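Local coordinates for aminoglycoside N(3)-acetyltransferase, AAC(3)-IVa (Escherichia coli, PDB 6MN3), which probably confers resistance to 2-deoxystreptamine aminoglycosides such as gentamicin and apramycin by transferring an acetyl group from acetyl-CoA to their N3 amine, at residues 192-197 against 242-247. Numbering follows the deposited sequence.
Sequences CERFAL and LHPPEA. With ZN (zinc ion), chain D.
His243 gives its ND1 to the zinc ion, at 2.2 Å, while its imidazole ring lies against the side chains of Glu193 and Arg194. The ion sits in a site of three cysteines and one histidine, completed by Cys191, Cys249 and Cys252, the last two forming a CxxC pair. Because Cys191 immediately precedes 192-197, the metal ties this short 3-10 turn to the loop 242-247, and Glu193 and Arg194 pack on the liganding ring as second-shell residues. Histidine suits the place by offering ND1 to the metal while keeping a flat face for packing. Arg194 lays its aliphatic stem over that face: CG stands 3.9 Å from the ring centroid of His243 and only 13° off the ring normal, a CH-pi contact. Glu193 comes instead at the ring's edge, its CB 3.6 Å from His243 CE1, near the ring plane. Its carboxylate plane is turned 56° from the ring, and OE1 of Glu193 is 4.4 Å from ND1 of His243, so an acid here could influence the imidazole electrostatically. A long arginine suits its position because its methylenes pack on the ring while its charged end reaches a backbone carbonyl beyond it. Bends at chi2 (-102°, which sets CD) and chi3 turn the chain; NH2 of Arg194 hydrogen-bonds the carbonyl O of Ile240. Leu242 O lies over one guanidinium face, 3.4 Å from Arg194 NE but at a poor angle for a hydrogen bond. CD of Pro244 approaches the same face toward its rim; over the centre of the opposite face stands CD1 of Leu197, 4.0 Å above the guanidinium plane of Arg194.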
loop_
_atom_site.group_PDB
_atom_site.type_symbol
_atom_site.label_atom_id
_atom_site.label_comp_id
_atom_site.label_asym_id
_atom_site.label_seq_id
_atom_site.Cartn_x
_atom_site.Cartn_y
_atom_site.Cartn_z
ATOM N N CYS A 192 7.232 0.393 11.728
ATOM C CA CYS A 192 6.168 -0.379 11.089
ATOM C C CYS A 192 6.346 -1.885 11.241
ATOM O O CYS A 192 5.573 -2.655 10.659
ATOM C CB CYS A 192 6.030 -0.024 9.602
ATOM S SG CYS A 192 5.642 1.709 9.276
ATOM N N GLU A 193 7.342 -2.330 12.010
ATOM C CA GLU A 193 7.559 -3.762 12.187
ATOM C C GLU A 193 6.391 -4.411 12.918
ATOM O O GLU A 193 6.004 -5.542 12.599
ATOM C CB GLU A 193 8.864 -4.004 12.944
ATOM C CG GLU A 193 10.110 -3.894 12.085
ATOM C CD GLU A 193 11.378 -3.800 12.909
ATOM O OE1 GLU A 193 11.688 -2.698 13.407
ATOM O OE2 GLU A 193 12.063 -4.833 13.065
ATOM N N ARG A 194 5.813 -3.710 13.895
ATOM C CA ARG A 194 4.699 -4.246 14.666
ATOM C C ARG A 194 3.413 -4.345 13.861
ATOM O O ARG A 194 2.413 -4.843 14.391
ATOM C CB ARG A 194 4.467 -3.394 15.914
ATOM C CG ARG A 194 5.666 -3.334 16.849
ATOM C CD ARG A 194 5.484 -4.260 18.039
ATOM N NE ARG A 194 4.417 -3.803 18.925
ATOM C CZ ARG A 194 4.094 -4.394 20.070
ATOM N NH1 ARG A 194 4.757 -5.470 20.474
ATOM N NH2 ARG A 194 3.108 -3.910 20.812
ATOM N N PHE A 195 3.406 -3.881 12.608
ATOM C CA PHE A 195 2.264 -4.122 11.734
ATOM C C PHE A 195 2.044 -5.608 11.489
ATOM O O PHE A 195 0.930 -6.008 11.134
ATOM C CB PHE A 195 2.453 -3.408 10.394
ATOM C CG PHE A 195 2.108 -1.944 10.426
ATOM C CD1 PHE A 195 1.759 -1.321 11.612
ATOM C CD2 PHE A 195 2.133 -1.193 9.261
ATOM C CE1 PHE A 195 1.443 0.027 11.639
ATOM C CE2 PHE A 195 1.816 0.153 9.279
ATOM C CZ PHE A 195 1.473 0.764 10.469
ATOM N N ALA A 196 3.079 -6.433 11.677
ATOM C CA ALA A 196 2.950 -7.871 11.475
ATOM C C ALA A 196 1.980 -8.513 12.457
ATOM O O ALA A 196 1.561 -9.655 12.238
ATOM C CB ALA A 196 4.322 -8.539 11.581
ATOM N N LEU A 197 1.621 -7.813 13.540
ATOM C CA LEU A 197 0.595 -8.326 14.443
ATOM C C LEU A 197 -0.734 -8.518 13.725
ATOM O O LEU A 197 -1.483 -9.451 14.039
ATOM C CB LEU A 197 0.415 -7.377 15.629
ATOM C CG LEU A 197 1.595 -7.191 16.581
ATOM C CD1 LEU A 197 1.277 -6.111 17.604
ATOM C CD2 LEU A 197 1.944 -8.501 17.266
ATOM N N LEU A 242 3.420 0.234 18.580
ATOM C CA LEU A 242 4.677 0.819 19.028
ATOM C C LEU A 242 5.515 -0.230 19.743
ATOM O O LEU A 242 5.022 -0.922 20.642
ATOM C CB LEU A 242 4.428 2.006 19.959
ATOM C CG LEU A 242 3.843 3.281 19.350
ATOM C CD1 LEU A 242 4.062 4.451 20.296
ATOM C CD2 LEU A 242 4.450 3.563 17.982
ATOM N N HIS A 243 6.776 -0.346 19.339
ATOM C CA HIS A 243 7.701 -1.205 20.058
ATOM C C HIS A 243 7.827 -0.723 21.500
ATOM O O HIS A 243 7.885 0.488 21.745
ATOM C CB HIS A 243 9.077 -1.200 19.390
ATOM C CG HIS A 243 9.284 -2.319 18.420
ATOM N ND1 HIS A 243 9.250 -2.135 17.055
ATOM C CD2 HIS A 243 9.538 -3.634 18.617
ATOM C CE1 HIS A 243 9.470 -3.289 16.452
ATOM N NE2 HIS A 243 9.647 -4.215 17.377
ATOM N N PRO A 244 7.864 -1.627 22.476
ATOM C CA PRO A 244 8.085 -1.197 23.849
ATOM C C PRO A 244 9.476 -0.615 23.998
ATOM O O PRO A 244 10.388 -0.928 23.208
ATOM C CB PRO A 244 7.920 -2.489 24.660
ATOM C CG PRO A 244 8.181 -3.583 23.692
ATOM C CD PRO A 244 7.676 -3.084 22.372
ATOM N N PRO A 245 9.687 0.252 24.991
ATOM C CA PRO A 245 11.036 0.796 25.217
ATOM C C PRO A 245 12.075 -0.271 25.516
ATOM O O PRO A 245 13.275 -0.006 25.365
ATOM C CB PRO A 245 10.840 1.742 26.412
ATOM C CG PRO A 245 9.376 2.069 26.404
ATOM C CD PRO A 245 8.692 0.834 25.906
ATOM N N GLU A 246 11.654 -1.467 25.935
ATOM C CA GLU A 246 12.597 -2.561 26.143
ATOM C C GLU A 246 13.292 -2.938 24.841
ATOM O O GLU A 246 14.520 -3.073 24.794
ATOM C CB GLU A 246 11.872 -3.768 26.740
ATOM C CG GLU A 246 12.590 -5.094 26.535
ATOM C CD GLU A 246 13.846 -5.220 27.379
ATOM O OE1 GLU A 246 14.935 -4.832 26.901
ATOM O OE2 GLU A 246 13.745 -5.705 28.523
ATOM N N ALA A 247 12.517 -3.101 23.764
ATOM C CA ALA A 247 13.097 -3.434 22.467
ATOM C C ALA A 247 14.051 -2.357 21.967
ATOM O O ALA A 247 14.879 -2.637 21.094
ATOM C CB ALA A 247 11.990 -3.671 21.439
HETATM ZN ZN ZN D . 9.735 -0.085 16.495
#